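Local coordinates for protein putative hydrolase (Acinetobacter sp. NBRC 100985, PDB 4XUK) that probably hydrolyses organophosphate triesters and lactones at a two-zinc centre of the metallo-beta-lactamase superfamily, at residues E41-K44 against A48-E51; S78-H83 against L109-V114; S138-P143 against E162-A167; I192-H197 against V244-K249; Q250-A255 against K280-I285. The protein carries 2 engineered substitutions. All blocks are in the same frame, centred on the assembly; numbering follows the deposited sequence.

Contact 1: residues E41-K44 against A48-E51; sequences EILK and ADQE
Leu43 and Lys44, in the last turns of helix 36-45, meet Ala48 and Asp49 of the loop that follows. Lys44 can be followed outward. Its CB leaves the helix pointing away from the loop, but CG already lies 3.4 Å from Asp49 OD2. CD runs on past the same oxygen, and CE lies 3.4 Å from Asp49 OD2. The bend at chi4 (106°) then turns the ammonium NZ so that it lies 3.3 Å from Asp49 OD2, a salt bridge whose hydrogen bond is weak. The other carboxylate oxygen, OD1, is hydrogen-bonded to His40 ND1, one helical turn before Lys44, so the two oxygens have separate partners. Beneath this, Leu43 CB and CD1 each lie 3.7 Å from Asp49 OD1, while CD2 touches Ala48 CB at 4.2 Å. The backbone closes the turn through Ala48 N donating to Leu43 O (2.8 Å). Leu43 also packs on Val54, which sets the helix end and its exit loop against strand 54-64.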
# COMPACT_ATOMS: atom_id res chain seq x y z
N GLU A 41 -17.35 9.18 -11.49
CA GLU A 41 -17.79 9.24 -10.09
C GLU A 41 -17.00 8.26 -9.22
O GLU A 41 -16.46 8.63 -8.18
CB GLU A 41 -19.28 8.92 -10.01
CG GLU A 41 -20.17 10.06 -10.53
CD GLU A 41 -21.58 9.60 -10.86
OE1 GLU A 41 -22.30 10.32 -11.59
OE2 GLU A 41 -21.96 8.50 -10.40
N ILE A 42 -16.92 7.00 -9.66
CA ILE A 42 -16.21 5.99 -8.88
C ILE A 42 -14.72 6.34 -8.76
O ILE A 42 -14.14 6.26 -7.67
CB ILE A 42 -16.46 4.57 -9.42
CG1 ILE A 42 -17.95 4.22 -9.29
CG2 ILE A 42 -15.62 3.54 -8.69
CD1 ILE A 42 -18.40 3.02 -10.12
N LEU A 43 -14.10 6.76 -9.86
CA LEU A 43 -12.68 7.13 -9.83
C LEU A 43 -12.41 8.32 -8.88
O LEU A 43 -11.38 8.38 -8.21
CB LEU A 43 -12.19 7.43 -11.25
CG LEU A 43 -12.13 6.27 -12.24
CD1 LEU A 43 -11.77 6.74 -13.64
CD2 LEU A 43 -11.14 5.22 -11.76
N LYS A 44 -13.34 9.27 -8.83
CA LYS A 44 -13.18 10.41 -7.94
C LYS A 44 -13.26 9.99 -6.47
O LYS A 44 -12.54 10.54 -5.64
CB LYS A 44 -14.23 11.48 -8.24
CG LYS A 44 -13.92 12.32 -9.46
CD LYS A 44 -15.11 13.22 -9.80
CE LYS A 44 -14.74 14.32 -10.78
NZ LYS A 44 -15.28 14.04 -12.14
N ALA A 48 -8.64 8.80 -8.06
CA ALA A 48 -7.98 8.07 -9.14
C ALA A 48 -8.44 8.59 -10.49
O ALA A 48 -8.33 7.89 -11.50
CB ALA A 48 -8.30 6.57 -9.02
N ASP A 49 -9.00 9.79 -10.49
CA ASP A 49 -9.58 10.40 -11.68
C ASP A 49 -8.60 11.30 -12.44
O ASP A 49 -8.94 12.36 -12.85
CB ASP A 49 -10.84 11.20 -11.32
CG ASP A 49 -11.82 11.33 -12.51
OD1 ASP A 49 -11.86 10.48 -13.40
OD2 ASP A 49 -12.55 12.32 -12.54
N GLN A 50 -7.38 10.83 -12.63
CA GLN A 50 -6.34 11.62 -13.26
C GLN A 50 -6.45 11.63 -14.79
O GLN A 50 -6.71 10.65 -15.40
CB GLN A 50 -4.93 11.25 -12.78
CG GLN A 50 -4.80 10.03 -11.87
CD GLN A 50 -3.50 9.23 -12.06
OE1 GLN A 50 -3.54 8.05 -12.22
NE2 GLN A 50 -2.36 9.90 -12.01
N GLU A 51 -6.29 12.78 -15.41
CA GLU A 51 -6.44 12.88 -16.85
C GLU A 51 -5.48 11.96 -17.58
O GLU A 51 -5.78 11.53 -18.63
CB GLU A 51 -6.26 14.32 -17.31
CG GLU A 51 -6.73 14.63 -18.72
CD GLU A 51 -7.84 13.72 -19.24
OE1 GLU A 51 -9.00 13.83 -18.80
OE2 GLU A 51 -7.54 12.91 -20.13

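Contact 2: residues S78-H83 against L109-V114; sequences SCFGSH and LHPDHV. With ZN (zinc ion), chain C; ZN (zinc ion), chain D.
The Phe80 ring crosses Pro111 obliquely: its CE2 and CZ carbons both lie 3.8 Å from Pro111 CB, an approach that is neither squarely over the face nor at the edge. In the ring plane, at the edge, sits Asp112 CB, 3.9 Å from Phe80 CE2. The ring is turned 47° from the Asp112 carboxylate. Pro111 and Asp112 belong to the HxHxDH zinc motif of the metallo-beta-lactamase fold, here His108 to His113, so Phe80 packs directly on the metal-binding loop. Beside this, Cys79 CB meets Pro111 CB at 4.1 Å, and the Cys79-Cys115 disulfide ties the 78-83 loop covalently to the chain just past the motif. His110 occupies the N-cap position of helix 111-114, and its backbone O accepts from His113 N and Val114 N.

The motif divides its ligands between the two metals. His110 ND1 binds one zinc, shared with His108, His197 and Asp218, whereas Asp112 and His113 bind the other, with Asp218 and His265. Asp112 takes the torsion that sets CG between its backbone N and carbonyl carbon (chi1 53°), directing the carboxylate from beside Phe80 to the metal. Asp112 OD2 lies 2.3 Å and His113 NE2 2.0 Å from that zinc.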
# COMPACT_ATOMS: atom_id res chain seq x y z
N SER A 78 9.72 -6.88 -22.82
CA SER A 78 9.70 -5.81 -23.82
C SER A 78 8.51 -5.85 -24.79
O SER A 78 8.52 -5.17 -25.73
CB SER A 78 10.93 -5.87 -24.70
OG SER A 78 12.11 -5.89 -24.00
N CYS A 79 7.51 -6.68 -24.54
CA CYS A 79 6.43 -6.92 -25.48
C CYS A 79 5.46 -5.74 -25.58
O CYS A 79 4.69 -5.65 -26.55
CB CYS A 79 5.66 -8.19 -25.10
SG CYS A 79 6.54 -9.74 -25.47
N PHE A 80 5.48 -4.84 -24.60
CA PHE A 80 4.52 -3.72 -24.56
C PHE A 80 5.23 -2.39 -24.39
O PHE A 80 4.62 -1.41 -23.96
CB PHE A 80 3.50 -3.89 -23.43
CG PHE A 80 2.34 -4.77 -23.79
CD1 PHE A 80 1.89 -4.85 -25.10
CD2 PHE A 80 1.70 -5.52 -22.81
CE1 PHE A 80 0.81 -5.66 -25.43
CE2 PHE A 80 0.62 -6.33 -23.14
CZ PHE A 80 0.17 -6.40 -24.45
N GLY A 81 6.51 -2.34 -24.71
CA GLY A 81 7.21 -1.08 -24.60
C GLY A 81 7.95 -0.84 -23.29
O GLY A 81 7.74 -1.52 -22.28
N SER A 82 8.79 0.18 -23.34
CA SER A 82 9.84 0.46 -22.37
C SER A 82 9.41 0.61 -20.91
O SER A 82 10.23 0.40 -20.00
CB SER A 82 10.58 1.73 -22.83
OG SER A 82 11.86 1.83 -22.23
N HIS A 83 8.16 0.98 -20.66
CA HIS A 83 7.76 1.28 -19.28
C HIS A 83 7.47 0.04 -18.41
O HIS A 83 7.40 0.15 -17.18
CB HIS A 83 6.60 2.28 -19.22
CG HIS A 83 5.32 1.76 -19.80
ND1 HIS A 83 5.23 1.28 -21.09
CD2 HIS A 83 4.08 1.65 -19.27
CE1 HIS A 83 3.99 0.89 -21.32
NE2 HIS A 83 3.27 1.11 -20.24
N LEU A 109 -2.13 -16.37 -21.37
CA LEU A 109 -1.02 -16.06 -22.26
C LEU A 109 -1.02 -14.64 -22.83
O LEU A 109 -0.32 -14.38 -23.81
CB LEU A 109 -0.96 -17.09 -23.41
CG LEU A 109 -0.66 -18.54 -23.01
CD1 LEU A 109 -0.81 -19.48 -24.20
CD2 LEU A 109 0.74 -18.65 -22.45
N HIS A 110 -1.77 -13.72 -22.22
CA HIS A 110 -1.63 -12.31 -22.60
C HIS A 110 -0.16 -11.91 -22.37
O HIS A 110 0.48 -12.40 -21.43
CB HIS A 110 -2.62 -11.40 -21.83
CG HIS A 110 -3.94 -11.24 -22.53
ND1 HIS A 110 -5.07 -10.78 -21.90
CD2 HIS A 110 -4.30 -11.47 -23.82
CE1 HIS A 110 -6.08 -10.75 -22.75
NE2 HIS A 110 -5.64 -11.16 -23.93
N PRO A 111 0.39 -11.06 -23.25
CA PRO A 111 1.82 -10.73 -23.20
C PRO A 111 2.30 -10.15 -21.87
O PRO A 111 3.48 -10.34 -21.55
CB PRO A 111 1.97 -9.69 -24.31
CG PRO A 111 0.89 -10.11 -25.32
CD PRO A 111 -0.27 -10.51 -24.45
N ASP A 112 1.44 -9.47 -21.12
CA ASP A 112 1.88 -8.89 -19.86
C ASP A 112 1.94 -9.94 -18.74
O ASP A 112 2.18 -9.61 -17.57
CB ASP A 112 1.01 -7.69 -19.47
CG ASP A 112 -0.46 -8.03 -19.47
OD1 ASP A 112 -0.94 -8.70 -20.41
OD2 ASP A 112 -1.15 -7.62 -18.52
N HIS A 113 1.74 -11.20 -19.10
CA HIS A 113 1.86 -12.29 -18.14
C HIS A 113 2.90 -13.32 -18.57
O HIS A 113 3.61 -13.87 -17.71
CB HIS A 113 0.50 -12.93 -17.92
CG HIS A 113 -0.52 -11.95 -17.45
ND1 HIS A 113 -0.91 -11.87 -16.13
CD2 HIS A 113 -1.17 -10.95 -18.10
CE1 HIS A 113 -1.78 -10.88 -16.00
NE2 HIS A 113 -1.96 -10.32 -17.18
N VAL A 114 2.99 -13.56 -19.87
CA VAL A 114 3.89 -14.59 -20.39
C VAL A 114 5.25 -14.07 -20.90
O VAL A 114 6.26 -14.76 -20.74
CB VAL A 114 3.21 -15.45 -21.49
CG1 VAL A 114 2.87 -14.61 -22.71
CG2 VAL A 114 4.11 -16.61 -21.89
ZN ZN C . -3.05 -8.71 -17.74
ZN ZN D . -4.97 -10.37 -19.53

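Contact 3: residues S138-P143 against E162-A167; sequences SFWLDP and EKIKQA
Aromatic-aliphatic packing comes first: the end methyl of Ile164 rests on the indole of Trp140. Ile164 CD1 stands 3.3 Å above the ring plane, offset toward the rim, and is 3.5 Å from Trp140 CD2 with CG and CE3 scarcely farther. The two side chains cross at about a right angle. On the opposite indole face, Phe139 CE2 lies 3.5 Å above the plane over its centre, so the ring is held between its own helical neighbour and helix 151-173. Ile164 reaches it by carrying CG1 anti to the carbonyl carbon (chi1 -69°) and continuing extended to CD1.

Purely aliphatic contact follows at the more exposed margin. Leu141 CD2 meets Ile164 CG2 at 4.2 Å and Lys165 CG at 4.0 Å. The extended Lys165 chain slides past Leu141 in the opposite direction, offering its methylenes, CE among them, rather than its charge.

Of the polar bonds, Trp140 NE1 to Glu136 OE2 stays within helix 134-141, while Phe139 O to Tyr157 OH crosses to helix 151-173 beside this contact. Between 138-143 and 162-167 the join is therefore apolar, and Tyr157 supplies both a polar tie and an aromatic contact, with Trp140, between these helices of the alpha-beta fold.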
# COMPACT_ATOMS: atom_id res chain seq x y z
N SER A 138 -4.44 -24.02 -26.38
CA SER A 138 -5.21 -24.37 -27.57
C SER A 138 -5.71 -23.14 -28.32
O SER A 138 -5.61 -23.07 -29.55
CB SER A 138 -6.39 -25.27 -27.21
OG SER A 138 -5.94 -26.57 -26.90
N PHE A 139 -6.24 -22.16 -27.59
CA PHE A 139 -6.77 -20.96 -28.23
C PHE A 139 -5.70 -20.13 -28.91
O PHE A 139 -5.91 -19.63 -30.02
CB PHE A 139 -7.51 -20.10 -27.20
CG PHE A 139 -7.89 -18.74 -27.70
CD1 PHE A 139 -8.98 -18.58 -28.56
CD2 PHE A 139 -7.18 -17.62 -27.32
CE1 PHE A 139 -9.35 -17.32 -29.02
CE2 PHE A 139 -7.54 -16.35 -27.78
CZ PHE A 139 -8.63 -16.20 -28.63
N TRP A 140 -4.55 -19.96 -28.26
CA TRP A 140 -3.51 -19.08 -28.79
C TRP A 140 -2.55 -19.73 -29.80
O TRP A 140 -1.87 -19.01 -30.54
CB TRP A 140 -2.67 -18.51 -27.65
CG TRP A 140 -3.43 -17.55 -26.78
CD1 TRP A 140 -3.88 -17.77 -25.51
CD2 TRP A 140 -3.82 -16.22 -27.12
NE1 TRP A 140 -4.53 -16.65 -25.04
CE2 TRP A 140 -4.51 -15.69 -26.02
CE3 TRP A 140 -3.66 -15.43 -28.26
CZ2 TRP A 140 -5.03 -14.39 -26.02
CZ3 TRP A 140 -4.19 -14.15 -28.27
CH2 TRP A 140 -4.86 -13.64 -27.16
N LEU A 141 -2.48 -21.06 -29.83
CA LEU A 141 -1.45 -21.73 -30.63
C LEU A 141 -2.02 -22.57 -31.79
O LEU A 141 -1.27 -23.28 -32.46
CB LEU A 141 -0.54 -22.57 -29.72
CG LEU A 141 0.19 -21.76 -28.64
CD1 LEU A 141 1.01 -22.64 -27.67
CD2 LEU A 141 1.09 -20.73 -29.27
N ASP A 142 -3.32 -22.46 -32.03
CA ASP A 142 -3.96 -23.11 -33.18
C ASP A 142 -4.00 -22.15 -34.37
O ASP A 142 -4.61 -21.08 -34.29
CB ASP A 142 -5.37 -23.57 -32.81
CG ASP A 142 -6.15 -24.17 -33.99
OD1 ASP A 142 -5.55 -24.47 -35.05
OD2 ASP A 142 -7.38 -24.35 -33.83
N PRO A 143 -3.35 -22.56 -35.44
CA PRO A 143 -3.31 -21.81 -36.70
C PRO A 143 -4.66 -21.63 -37.37
O PRO A 143 -4.73 -20.89 -38.29
CB PRO A 143 -2.42 -22.67 -37.57
CG PRO A 143 -2.53 -24.01 -36.99
CD PRO A 143 -2.61 -23.80 -35.53
N GLU A 162 2.26 -13.98 -32.03
CA GLU A 162 3.69 -13.87 -32.26
C GLU A 162 4.53 -13.59 -31.00
O GLU A 162 5.52 -14.19 -30.79
CB GLU A 162 4.03 -12.87 -33.33
CG GLU A 162 5.35 -13.15 -33.99
CD GLU A 162 5.30 -14.18 -35.13
OE1 GLU A 162 5.63 -13.81 -36.25
OE2 GLU A 162 4.97 -15.33 -34.94
N LYS A 163 4.06 -12.70 -30.18
CA LYS A 163 4.76 -12.42 -28.92
C LYS A 163 4.76 -13.65 -28.02
O LYS A 163 5.76 -13.93 -27.33
CB LYS A 163 4.07 -11.26 -28.18
CG LYS A 163 4.00 -9.94 -28.95
CD LYS A 163 3.07 -8.98 -28.20
CE LYS A 163 2.77 -7.69 -28.98
NZ LYS A 163 3.94 -6.78 -29.04
N ILE A 164 3.64 -14.37 -28.00
CA ILE A 164 3.52 -15.57 -27.18
C ILE A 164 4.53 -16.62 -27.64
O ILE A 164 5.24 -17.21 -26.83
CB ILE A 164 2.09 -16.17 -27.26
CG1 ILE A 164 1.08 -15.25 -26.57
CG2 ILE A 164 2.06 -17.56 -26.64
CD1 ILE A 164 -0.38 -15.60 -26.84
N LYS A 165 4.57 -16.84 -28.95
CA LYS A 165 5.45 -17.84 -29.53
C LYS A 165 6.91 -17.52 -29.24
O LYS A 165 7.67 -18.42 -28.88
CB LYS A 165 5.18 -18.01 -31.03
CG LYS A 165 3.94 -18.85 -31.30
CD LYS A 165 3.56 -18.86 -32.78
CE LYS A 165 2.46 -19.88 -33.04
NZ LYS A 165 2.17 -19.97 -34.50
N GLN A 166 7.31 -16.27 -29.38
CA GLN A 166 8.67 -15.92 -29.09
C GLN A 166 9.07 -16.13 -27.62
O GLN A 166 10.13 -16.53 -27.36
CB GLN A 166 9.02 -14.51 -29.58
CG GLN A 166 8.26 -13.40 -28.91
CD GLN A 166 8.88 -12.87 -27.63
OE1 GLN A 166 8.22 -12.54 -26.66
NE2 GLN A 166 10.16 -12.78 -27.66
N ALA A 167 8.18 -15.90 -26.71
CA ALA A 167 8.50 -16.06 -25.30
C ALA A 167 8.66 -17.53 -24.94
O ALA A 167 9.56 -17.89 -24.19
CB ALA A 167 7.43 -15.42 -24.45

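Contact 4: residues I192-H197 against V244-K249; sequences INTAGH and VETRLK. With ZN (zinc ion), chain D.
Thr194 and Thr246 set their side chains at about a right angle, with the methyl of Thr246 directed at the other residue's branch point: Thr246 CG2 to Thr194 CB is 3.5 Å. The site lies in the alpha-beta/beta-alpha sandwich of the metallo-beta-lactamase fold, where helix 240-257 covers the loop leaving strand 189-193. With Thr246 CG2 anti to the backbone N and OG1 anti to the carbonyl carbon (chi1 -68°), the methyl packs on Thr194 while the hydroxyl turns to Ala195. Thr246 OG1 donates to Ala195 O at 2.7 Å, the donor tilted only 15° from the carbonyl plane. Lys242 O, one turn back, is a second hydrogen-bonding partner, so the single hydroxyl hydrogen is probably shared between two carbonyls. Thr194 OG1, by contrast, bonds to His201 and Ser203.

Upstream, Asn193 OD1 takes the Ala195 N-H (3.0 Å) in an Asx turn, shaping the chain that leads through Gly196 to the zinc ligand His197. A water bridges the segments, donating to Asn193 O at 2.8 Å and accepting from Lys249 NZ at 3.1 Å.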
# COMPACT_ATOMS: atom_id res chain seq x y z
N ILE A 192 -7.74 -23.57 -10.92
CA ILE A 192 -9.15 -23.21 -10.89
C ILE A 192 -9.55 -22.52 -12.17
O ILE A 192 -8.96 -21.51 -12.57
CB ILE A 192 -9.46 -22.31 -9.66
CG1 ILE A 192 -9.03 -23.04 -8.38
CG2 ILE A 192 -10.93 -21.92 -9.62
CD1 ILE A 192 -9.18 -22.22 -7.13
N ASN A 193 -10.56 -23.07 -12.84
CA ASN A 193 -11.00 -22.49 -14.09
C ASN A 193 -11.72 -21.17 -13.85
O ASN A 193 -12.74 -21.11 -13.15
CB ASN A 193 -11.88 -23.45 -14.88
CG ASN A 193 -12.22 -22.90 -16.25
OD1 ASN A 193 -12.90 -21.87 -16.36
ND2 ASN A 193 -11.75 -23.57 -17.29
N THR A 194 -11.17 -20.11 -14.42
CA THR A 194 -11.79 -18.80 -14.33
C THR A 194 -11.81 -18.18 -15.72
O THR A 194 -11.38 -17.05 -15.93
CB THR A 194 -11.05 -17.89 -13.32
OG1 THR A 194 -9.65 -17.82 -13.65
CG2 THR A 194 -11.19 -18.43 -11.91
N ALA A 195 -12.31 -18.95 -16.68
CA ALA A 195 -12.36 -18.52 -18.07
C ALA A 195 -13.28 -17.33 -18.30
O ALA A 195 -14.21 -17.09 -17.53
CB ALA A 195 -12.80 -19.69 -18.96
N GLY A 196 -13.01 -16.61 -19.38
CA GLY A 196 -13.83 -15.48 -19.79
C GLY A 196 -12.91 -14.40 -20.32
O GLY A 196 -12.98 -14.02 -21.49
N HIS A 197 -12.05 -13.90 -19.44
CA HIS A 197 -11.04 -12.94 -19.84
C HIS A 197 -10.25 -13.47 -21.04
O HIS A 197 -9.98 -12.74 -21.99
CB HIS A 197 -10.09 -12.64 -18.69
CG HIS A 197 -9.00 -11.68 -19.03
ND1 HIS A 197 -9.24 -10.36 -19.36
CD2 HIS A 197 -7.66 -11.85 -19.09
CE1 HIS A 197 -8.08 -9.76 -19.61
NE2 HIS A 197 -7.11 -10.64 -19.45
N VAL A 244 -17.42 -11.44 -16.61
CA VAL A 244 -18.24 -10.88 -15.54
C VAL A 244 -18.80 -11.99 -14.66
O VAL A 244 -18.73 -11.91 -13.43
CB VAL A 244 -19.38 -10.00 -16.10
CG1 VAL A 244 -20.40 -9.68 -15.03
CG2 VAL A 244 -18.82 -8.72 -16.70
N GLU A 245 -19.34 -13.04 -15.29
CA GLU A 245 -19.87 -14.17 -14.54
C GLU A 245 -18.79 -14.75 -13.64
O GLU A 245 -19.04 -15.09 -12.48
CB GLU A 245 -20.39 -15.24 -15.49
CG GLU A 245 -21.54 -14.78 -16.37
CD GLU A 245 -21.93 -15.83 -17.40
OE1 GLU A 245 -22.84 -15.56 -18.21
OE2 GLU A 245 -21.33 -16.93 -17.39
N THR A 246 -17.58 -14.88 -14.18
CA THR A 246 -16.47 -15.44 -13.43
C THR A 246 -16.09 -14.56 -12.23
O THR A 246 -15.92 -15.07 -11.12
CB THR A 246 -15.24 -15.64 -14.31
OG1 THR A 246 -15.52 -16.68 -15.26
CG2 THR A 246 -14.05 -16.07 -13.46
N ARG A 247 -15.96 -13.26 -12.45
CA ARG A 247 -15.63 -12.36 -11.34
C ARG A 247 -16.69 -12.37 -10.24
O ARG A 247 -16.37 -12.45 -9.05
CB ARG A 247 -15.41 -10.93 -11.84
CG ARG A 247 -15.24 -9.90 -10.70
CD ARG A 247 -15.11 -8.48 -11.26
NE ARG A 247 -14.31 -8.56 -12.46
CZ ARG A 247 -14.75 -8.34 -13.69
NH1 ARG A 247 -16.01 -7.93 -13.93
NH2 ARG A 247 -13.91 -8.49 -14.69
N LEU A 248 -17.95 -12.27 -10.59
CA LEU A 248 -18.99 -12.28 -9.62
C LEU A 248 -18.99 -13.55 -8.78
O LEU A 248 -19.17 -13.52 -7.63
CB LEU A 248 -20.31 -12.07 -10.30
CG LEU A 248 -20.58 -10.71 -10.91
CD1 LEU A 248 -21.89 -10.79 -11.65
CD2 LEU A 248 -20.59 -9.62 -9.87
N LYS A 249 -18.75 -14.67 -9.41
CA LYS A 249 -18.64 -15.92 -8.67
C LYS A 249 -17.46 -15.91 -7.70
O LYS A 249 -17.59 -16.32 -6.54
CB LYS A 249 -18.49 -17.11 -9.62
CG LYS A 249 -19.14 -18.37 -9.08
CD LYS A 249 -18.16 -19.48 -8.93
CE LYS A 249 -17.63 -19.92 -10.27
NZ LYS A 249 -16.77 -21.12 -10.12
ZN ZN D . -4.97 -10.37 -19.53
O HOH W 1 -14.79 -19.58 -11.95

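Contact 5: residues Q250-A255 against K280-I285; sequences QFANFA and KSYQWI
Phe251 and Tyr282 both carry CG anti to the carbonyl carbon (chi1 -83° and -63°), and these torsions bring the two rings together between helix 240-257 and the chain entering strand 283-286. Tyr282 lays one face beneath Phe251 CB, which stands 3.8 Å from the ring centroid and only 8° off its normal, a CH-pi contact. The Phe251 ring itself turns its edge to the face of Tyr282: the centroids are 5.6 Å apart and the planes meet at 72°, a T-shaped pair. Within the metallo-beta-lactamase sandwich, this places helix 240-257 against the edge of the sheet that ends in strand 283-286. At the Tyr282 ring edge, in plane, lies the methyl of Ala255, its CB 3.7 Å from Tyr282 CE1. The tyrosine oxygen reaches the helix backbone, with Tyr282 OH 3.4 Å from Ala252 CA. Phe251 is backed by Phe227 and Val220, and Thr274 on strand 271-275 touches both Ala255 and Tyr282.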
# COMPACT_ATOMS: atom_id res chain seq x y z
N GLN A 250 -16.30 -15.47 -8.18
CA GLN A 250 -15.10 -15.55 -7.36
C GLN A 250 -15.12 -14.52 -6.23
O GLN A 250 -14.72 -14.83 -5.11
CB GLN A 250 -13.84 -15.43 -8.21
CG GLN A 250 -13.68 -16.58 -9.22
CD GLN A 250 -13.63 -17.95 -8.56
OE1 GLN A 250 -14.19 -18.92 -9.07
NE2 GLN A 250 -12.97 -18.03 -7.42
N PHE A 251 -15.58 -13.30 -6.52
CA PHE A 251 -15.62 -12.25 -5.50
C PHE A 251 -16.60 -12.62 -4.39
O PHE A 251 -16.37 -12.31 -3.21
CB PHE A 251 -16.01 -10.90 -6.11
CG PHE A 251 -14.85 -10.16 -6.74
CD1 PHE A 251 -13.68 -10.83 -7.10
CD2 PHE A 251 -14.95 -8.80 -6.98
CE1 PHE A 251 -12.62 -10.14 -7.69
CE2 PHE A 251 -13.90 -8.10 -7.55
CZ PHE A 251 -12.74 -8.77 -7.92
N ALA A 252 -17.69 -13.27 -4.77
CA ALA A 252 -18.65 -13.75 -3.79
C ALA A 252 -17.95 -14.75 -2.87
O ALA A 252 -17.98 -14.60 -1.66
CB ALA A 252 -19.85 -14.38 -4.48
N ASN A 253 -17.31 -15.75 -3.46
CA ASN A 253 -16.52 -16.72 -2.70
C ASN A 253 -15.50 -16.05 -1.78
O ASN A 253 -15.42 -16.38 -0.60
CB ASN A 253 -15.85 -17.70 -3.68
CG ASN A 253 -14.72 -18.51 -3.04
OD1 ASN A 253 -14.76 -18.86 -1.86
ND2 ASN A 253 -13.70 -18.81 -3.84
N PHE A 254 -14.73 -15.09 -2.32
CA PHE A 254 -13.69 -14.41 -1.53
C PHE A 254 -14.24 -13.60 -0.36
O PHE A 254 -13.65 -13.56 0.73
CB PHE A 254 -12.87 -13.46 -2.41
CG PHE A 254 -12.19 -14.13 -3.59
CD1 PHE A 254 -11.87 -15.47 -3.56
CD2 PHE A 254 -11.87 -13.39 -4.71
CE1 PHE A 254 -11.25 -16.07 -4.66
CE2 PHE A 254 -11.24 -13.97 -5.81
CZ PHE A 254 -10.93 -15.31 -5.78
N ALA A 255 -15.37 -12.94 -0.58
CA ALA A 255 -16.00 -12.15 0.47
C ALA A 255 -16.52 -13.02 1.63
O ALA A 255 -16.34 -12.66 2.79
CB ALA A 255 -17.13 -11.29 -0.10
N LYS A 280 -23.45 -7.12 -3.24
CA LYS A 280 -23.69 -6.35 -4.39
C LYS A 280 -22.47 -5.56 -4.82
O LYS A 280 -22.16 -5.49 -5.96
CB LYS A 280 -24.82 -5.41 -4.09
CG LYS A 280 -26.11 -6.14 -3.96
CD LYS A 280 -26.77 -5.83 -2.65
CE LYS A 280 -27.67 -4.62 -2.75
NZ LYS A 280 -28.93 -4.79 -1.98
N SER A 281 -21.80 -4.96 -3.85
CA SER A 281 -20.56 -4.25 -4.10
C SER A 281 -19.47 -4.86 -3.23
O SER A 281 -19.75 -5.46 -2.20
CB SER A 281 -20.71 -2.78 -3.79
OG SER A 281 -20.77 -2.55 -2.40
N TYR A 282 -18.22 -4.72 -3.67
CA TYR A 282 -17.10 -5.28 -2.94
C TYR A 282 -16.11 -4.17 -2.66
O TYR A 282 -16.15 -3.14 -3.32
CB TYR A 282 -16.45 -6.41 -3.75
CG TYR A 282 -17.40 -7.56 -3.97
CD1 TYR A 282 -17.45 -8.61 -3.06
CD2 TYR A 282 -18.25 -7.58 -5.06
CE1 TYR A 282 -18.33 -9.65 -3.24
CE2 TYR A 282 -19.14 -8.63 -5.25
CZ TYR A 282 -19.17 -9.66 -4.33
OH TYR A 282 -20.03 -10.71 -4.50
N GLN A 283 -15.23 -4.38 -1.68
CA GLN A 283 -14.20 -3.40 -1.36
C GLN A 283 -12.85 -4.10 -1.22
O GLN A 283 -12.75 -5.15 -0.57
CB GLN A 283 -14.55 -2.64 -0.06
CG GLN A 283 -13.50 -1.59 0.36
CD GLN A 283 -13.87 -0.86 1.65
OE1 GLN A 283 -15.04 -0.81 2.04
NE2 GLN A 283 -12.86 -0.30 2.33
N TRP A 284 -11.83 -3.56 -1.88
CA TRP A 284 -10.49 -4.13 -1.85
C TRP A 284 -9.79 -3.63 -0.61
O TRP A 284 -9.64 -2.41 -0.43
CB TRP A 284 -9.72 -3.68 -3.09
CG TRP A 284 -8.26 -4.04 -3.11
CD1 TRP A 284 -7.20 -3.17 -3.10
CD2 TRP A 284 -7.71 -5.35 -3.15
NE1 TRP A 284 -6.01 -3.88 -3.13
CE2 TRP A 284 -6.30 -5.22 -3.16
CE3 TRP A 284 -8.26 -6.63 -3.17
CZ2 TRP A 284 -5.44 -6.32 -3.20
CZ3 TRP A 284 -7.41 -7.72 -3.20
CH2 TRP A 284 -6.02 -7.56 -3.22
N ILE A 285 -9.37 -4.56 0.25
CA ILE A 285 -8.61 -4.21 1.45
C ILE A 285 -7.15 -4.63 1.23
O ILE A 285 -6.83 -5.81 1.29
CB ILE A 285 -9.13 -4.98 2.68
CG1 ILE A 285 -10.67 -5.01 2.72
CG2 ILE A 285 -8.56 -4.38 3.94
CD1 ILE A 285 -11.30 -3.62 2.76

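How the contacts relate
The five contacts follow one another along the chain, each closing before the next opens. Contacts 2 and 4 have centres about 22 Å apart on opposite sides of the chain's centre, yet share one zinc ion, to which His110 and His197 are bound. Contact 3 is joined to contact 2, centres about 14 Å apart, by Lys163 NZ on Cys79 O and by Leu109 packing on Trp140 and Ile164. Contacts 4 and 5, about 13 Å apart, occupy successive turns of helix 240-257 and face the same seven-stranded sheet. Contact 1 stands apart, touching none. As across the superfamily, the metal centre lies between the fold's halves; contact 3 backs its His110 side and helix 240-257 its His197 side.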